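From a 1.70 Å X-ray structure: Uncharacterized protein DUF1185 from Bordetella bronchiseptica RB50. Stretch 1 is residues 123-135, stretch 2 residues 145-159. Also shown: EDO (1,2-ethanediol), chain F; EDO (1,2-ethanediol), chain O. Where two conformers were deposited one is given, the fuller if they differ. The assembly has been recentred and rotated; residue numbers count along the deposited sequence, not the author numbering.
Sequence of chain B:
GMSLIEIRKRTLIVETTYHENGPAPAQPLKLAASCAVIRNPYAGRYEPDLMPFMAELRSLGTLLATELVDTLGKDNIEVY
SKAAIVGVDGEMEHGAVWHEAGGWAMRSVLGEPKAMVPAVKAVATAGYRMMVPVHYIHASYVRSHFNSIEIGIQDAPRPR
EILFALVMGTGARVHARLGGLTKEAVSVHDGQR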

# COMPACT_ATOMS: atom_id res chain seq x y z
N VAL B 123 1.65 10.48 11.77
CA VAL B 123 1.56 11.56 10.77
C VAL B 123 1.74 10.81 9.46
O VAL B 123 2.69 10.06 9.29
CB VAL B 123 2.65 12.62 10.94
CG1 VAL B 123 2.56 13.61 9.75
CG2 VAL B 123 2.52 13.29 12.32
N ALA B 124 0.79 10.95 8.55
CA ALA B 124 0.79 10.09 7.36
C ALA B 124 0.06 10.73 6.20
O ALA B 124 -0.57 11.74 6.31
CB ALA B 124 0.11 8.77 7.71
N THR B 125 0.23 10.08 5.07
CA THR B 125 -0.44 10.49 3.83
C THR B 125 -1.91 10.06 3.85
O THR B 125 -2.34 9.21 4.63
CB THR B 125 0.21 9.84 2.61
OG1 THR B 125 0.14 8.43 2.76
CG2 THR B 125 1.65 10.28 2.48
N ALA B 126 -2.70 10.74 3.04
CA ALA B 126 -4.11 10.42 2.93
C ALA B 126 -4.24 8.95 2.55
O ALA B 126 -3.51 8.45 1.72
CB ALA B 126 -4.81 11.30 1.85
N GLY B 127 -5.18 8.28 3.19
CA GLY B 127 -5.46 6.89 2.99
C GLY B 127 -4.72 5.93 3.86
O GLY B 127 -4.93 4.73 3.78
N TYR B 128 -3.81 6.45 4.68
CA TYR B 128 -3.04 5.61 5.55
C TYR B 128 -3.98 4.78 6.43
O TYR B 128 -4.95 5.29 6.99
CB TYR B 128 -2.12 6.45 6.44
CG TYR B 128 -1.16 5.64 7.28
CD1 TYR B 128 -0.14 4.95 6.66
CD2 TYR B 128 -1.25 5.58 8.67
CE1 TYR B 128 0.76 4.22 7.39
CE2 TYR B 128 -0.35 4.79 9.41
CZ TYR B 128 0.65 4.12 8.75
OH TYR B 128 1.61 3.32 9.37
N ARG B 129 -3.67 3.49 6.53
CA ARG B 129 -4.44 2.53 7.34
C ARG B 129 -3.64 2.19 8.57
O ARG B 129 -2.45 1.96 8.46
CB ARG B 129 -4.62 1.22 6.59
CG ARG B 129 -5.10 1.29 5.17
CD ARG B 129 -6.49 1.75 5.06
NE ARG B 129 -7.46 1.00 5.86
CZ ARG B 129 -8.72 1.39 6.02
NH1 ARG B 129 -9.16 2.48 5.40
NH2 ARG B 129 -9.54 0.70 6.78
N MSE B 130 -4.29 2.12 9.73
CA MSE B 130 -3.56 1.87 10.97
C MSE B 130 -4.29 0.92 11.90
O MSE B 130 -5.48 1.07 12.12
CB MSE B 130 -3.36 3.24 11.67
CG MSE B 130 -2.48 3.29 12.88
SE MSE B 130 -2.08 5.11 13.37
CE MSE B 130 -3.80 5.64 14.01
N MSE B 131 -3.55 -0.05 12.44
CA MSE B 131 -4.10 -1.01 13.42
C MSE B 131 -4.19 -0.31 14.74
O MSE B 131 -3.20 0.26 15.22
CB MSE B 131 -3.19 -2.23 13.64
CG MSE B 131 -2.94 -3.09 12.46
SE MSE B 131 -4.52 -3.85 11.70
CE MSE B 131 -5.20 -4.87 13.18
N VAL B 132 -5.37 -0.36 15.34
CA VAL B 132 -5.61 0.30 16.64
C VAL B 132 -5.81 -0.74 17.73
O VAL B 132 -6.72 -1.56 17.65
CB VAL B 132 -6.85 1.25 16.59
CG1 VAL B 132 -7.02 1.98 17.97
CG2 VAL B 132 -6.67 2.25 15.45
N PRO B 133 -4.97 -0.72 18.74
CA PRO B 133 -5.08 -1.78 19.72
C PRO B 133 -6.08 -1.43 20.79
O PRO B 133 -6.19 -0.27 21.19
CB PRO B 133 -3.69 -1.81 20.34
CG PRO B 133 -3.25 -0.40 20.25
CD PRO B 133 -3.75 0.10 18.96
N VAL B 134 -6.79 -2.45 21.27
CA VAL B 134 -7.76 -2.27 22.34
C VAL B 134 -7.47 -3.16 23.53
O VAL B 134 -6.77 -4.18 23.45
CB VAL B 134 -9.24 -2.56 21.88
CG1 VAL B 134 -9.63 -1.71 20.70
CG2 VAL B 134 -9.48 -4.06 21.54
N HIS B 135 -7.97 -2.72 24.67
CA HIS B 135 -7.92 -3.56 25.86
C HIS B 135 -9.14 -3.35 26.74
O HIS B 135 -10.00 -2.49 26.46
CB HIS B 135 -6.59 -3.51 26.58
CG HIS B 135 -6.26 -2.20 27.23
ND1 HIS B 135 -5.04 -1.60 27.05
CD2 HIS B 135 -6.94 -1.44 28.13
CE1 HIS B 135 -4.98 -0.50 27.80
NE2 HIS B 135 -6.12 -0.38 28.45
N HIS B 145 -8.81 -10.05 26.29
CA HIS B 145 -9.40 -8.88 25.61
C HIS B 145 -8.49 -8.08 24.70
O HIS B 145 -8.98 -7.26 23.96
CB HIS B 145 -10.08 -7.97 26.62
CG HIS B 145 -11.40 -8.52 27.10
ND1 HIS B 145 -11.53 -9.77 27.66
CD2 HIS B 145 -12.62 -7.94 27.18
CE1 HIS B 145 -12.79 -9.96 28.01
NE2 HIS B 145 -13.48 -8.87 27.70
N PHE B 146 -7.17 -8.26 24.79
CA PHE B 146 -6.25 -7.56 23.86
C PHE B 146 -6.66 -7.87 22.45
O PHE B 146 -6.86 -9.05 22.10
CB PHE B 146 -4.79 -7.96 24.05
CG PHE B 146 -4.28 -7.70 25.42
CD1 PHE B 146 -4.26 -6.41 25.92
CD2 PHE B 146 -3.73 -8.70 26.18
CE1 PHE B 146 -3.78 -6.15 27.19
CE2 PHE B 146 -3.20 -8.44 27.45
CZ PHE B 146 -3.24 -7.17 27.94
N ASN B 147 -6.80 -6.84 21.64
CA ASN B 147 -7.26 -7.02 20.28
C ASN B 147 -6.94 -5.80 19.43
O ASN B 147 -6.31 -4.86 19.92
CB ASN B 147 -8.79 -7.24 20.27
CG ASN B 147 -9.24 -8.20 19.19
OD1 ASN B 147 -8.61 -8.35 18.13
ND2 ASN B 147 -10.33 -8.90 19.48
N SER B 148 -7.35 -5.84 18.17
CA SER B 148 -7.05 -4.74 17.25
C SER B 148 -8.10 -4.60 16.20
O SER B 148 -8.76 -5.57 15.85
CB SER B 148 -5.72 -5.03 16.50
OG SER B 148 -4.63 -5.16 17.37
N ILE B 149 -8.26 -3.37 15.74
CA ILE B 149 -9.11 -3.08 14.58
C ILE B 149 -8.38 -2.05 13.69
O ILE B 149 -7.73 -1.14 14.20
CB ILE B 149 -10.50 -2.61 14.97
CG1 ILE B 149 -11.36 -2.44 13.71
CG2 ILE B 149 -10.42 -1.29 15.76
CD1 ILE B 149 -12.84 -2.06 13.96
N GLU B 150 -8.46 -2.22 12.38
CA GLU B 150 -7.82 -1.27 11.47
C GLU B 150 -8.74 -0.11 11.16
O GLU B 150 -9.91 -0.30 10.87
CB GLU B 150 -7.42 -1.95 10.15
CG GLU B 150 -6.41 -1.10 9.37
CD GLU B 150 -6.12 -1.59 7.98
OE1 GLU B 150 -7.05 -1.54 7.15
OE2 GLU B 150 -4.95 -1.96 7.73
N ILE B 151 -8.19 1.11 11.18
CA ILE B 151 -8.96 2.29 10.80
C ILE B 151 -8.27 3.00 9.65
O ILE B 151 -7.07 2.77 9.36
CB ILE B 151 -9.14 3.30 11.98
CG1 ILE B 151 -7.81 3.94 12.40
CG2 ILE B 151 -9.83 2.60 13.18
CD1 ILE B 151 -7.95 5.17 13.35
N GLY B 152 -9.01 3.91 9.04
CA GLY B 152 -8.49 4.73 7.95
C GLY B 152 -9.60 5.19 7.06
O GLY B 152 -10.68 4.59 7.04
N ILE B 153 -9.36 6.29 6.39
CA ILE B 153 -10.31 6.85 5.41
C ILE B 153 -9.48 7.07 4.16
O ILE B 153 -8.41 7.67 4.19
CB ILE B 153 -11.01 8.13 5.92
CG1 ILE B 153 -11.87 7.77 7.13
CG2 ILE B 153 -11.90 8.80 4.82
CD1 ILE B 153 -12.58 8.96 7.78
N GLN B 154 -10.04 6.65 3.04
CA GLN B 154 -9.30 6.65 1.79
C GLN B 154 -8.67 7.97 1.38
O GLN B 154 -7.52 8.00 0.89
CB GLN B 154 -10.16 6.08 0.67
CG GLN B 154 -9.45 6.02 -0.67
CD GLN B 154 -9.59 7.33 -1.46
OE1 GLN B 154 -10.63 7.97 -1.42
NE2 GLN B 154 -8.54 7.70 -2.18
N ASP B 155 -9.43 9.04 1.57
CA ASP B 155 -9.02 10.37 1.14
C ASP B 155 -8.70 11.28 2.33
O ASP B 155 -8.81 12.49 2.21
CB ASP B 155 -10.10 10.98 0.25
CG ASP B 155 -11.34 11.39 1.02
OD1 ASP B 155 -11.68 10.68 1.98
OD2 ASP B 155 -11.92 12.45 0.71
N ALA B 156 -8.30 10.70 3.42
CA ALA B 156 -7.98 11.49 4.61
C ALA B 156 -6.90 10.83 5.44
O ALA B 156 -6.68 9.63 5.31
CB ALA B 156 -9.22 11.63 5.50
N PRO B 157 -6.20 11.63 6.23
CA PRO B 157 -6.25 13.08 6.29
C PRO B 157 -5.43 13.62 5.14
O PRO B 157 -4.32 13.13 4.87
CB PRO B 157 -5.52 13.40 7.58
CG PRO B 157 -4.59 12.31 7.77
CD PRO B 157 -5.21 11.09 7.20
N ARG B 158 -5.97 14.67 4.53
CA ARG B 158 -5.26 15.38 3.49
C ARG B 158 -4.19 16.18 4.28
O ARG B 158 -4.23 16.20 5.50
CB ARG B 158 -6.22 16.19 2.63
CG ARG B 158 -7.14 15.21 1.89
CD ARG B 158 -8.05 15.91 1.02
NE ARG B 158 -9.06 15.02 0.47
CZ ARG B 158 -9.98 15.40 -0.42
NH1 ARG B 158 -9.97 16.62 -0.94
NH2 ARG B 158 -10.89 14.55 -0.79
N PRO B 159 -3.22 16.77 3.59
CA PRO B 159 -2.09 17.36 4.27
C PRO B 159 -2.38 18.28 5.44
O PRO B 159 -1.65 18.28 6.43
CB PRO B 159 -1.37 18.08 3.13
CG PRO B 159 -1.60 17.18 1.94
CD PRO B 159 -3.03 16.71 2.12
C1 EDO F . -13.69 5.73 4.04
O1 EDO F . -12.67 5.43 3.07
C2 EDO F . -14.88 4.82 3.82
O2 EDO F . -14.42 3.46 3.71
C1 EDO O . -11.91 -3.99 8.80
O1 EDO O . -10.48 -3.91 8.66
C2 EDO O . -12.37 -2.89 9.74
O2 EDO O . -11.77 -1.64 9.37
O HOH W 1 -1.69 13.75 4.59
O HOH W 2 -5.07 8.04 -1.03
O HOH W 3 -6.80 7.37 7.00

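The two stretches pair as antiparallel strands, the bridges running from M130–I151 to V134–N147, with N-to-C directions 148° apart. Three hydrogen-bonded pairs form the ladder. M130 N donates to I151 O and I151 N to M130 O, both at 2.9 Å; V132 N to I149 O measures 2.7 Å and I149 N to V132 O 3.0 Å; V134 N to N147 O measures 2.8 Å and N147 N to V134 O 3.2 Å. Between them, the non-hydrogen-bonded pairs M131–E150 and P133–S148 bring their CA atoms to 4.2 and 4.3 Å. P133, whose ring nitrogen carries no proton, costs the ladder no bond at this position, and its CA approaches N147 O at 3.3 Å.

Beyond the strands, two turns meet: a type II turn from T125 to Y128 and a type I turn from I153 to A156. G127 N donates to A156 O (2.9 Å, nearly linear), and G127 CA lies 3.1 Å from Q154 O. A side chain at G127 would clash with that oxygen, and one at G152 with Y128 O and R129 NH1. Just outside the turns, water 1 donates to A124 O (2.9 Å) and P157 O (2.7 Å), the latter residue following a cis peptide bond.

Side chains alternate between the sheet faces. M130, V132, I149 and I151 share one, where V132 CG2 packs 3.7 Å from I151 CG1. On the other, the selenomethionine M131 curls, all three chi angles m, over its neighbours, its CE 3.4 Å from S148 CB and its SE 3.8 Å from E150 CB. R129 and E150 form a salt bridge: R129 NE donates to E150 OE1 at 2.9 Å, with a weak second bond from NH2 to the same oxygen. E150 OE1 lies at the guanidinium edge, while I151 C and G152 CA cover one face.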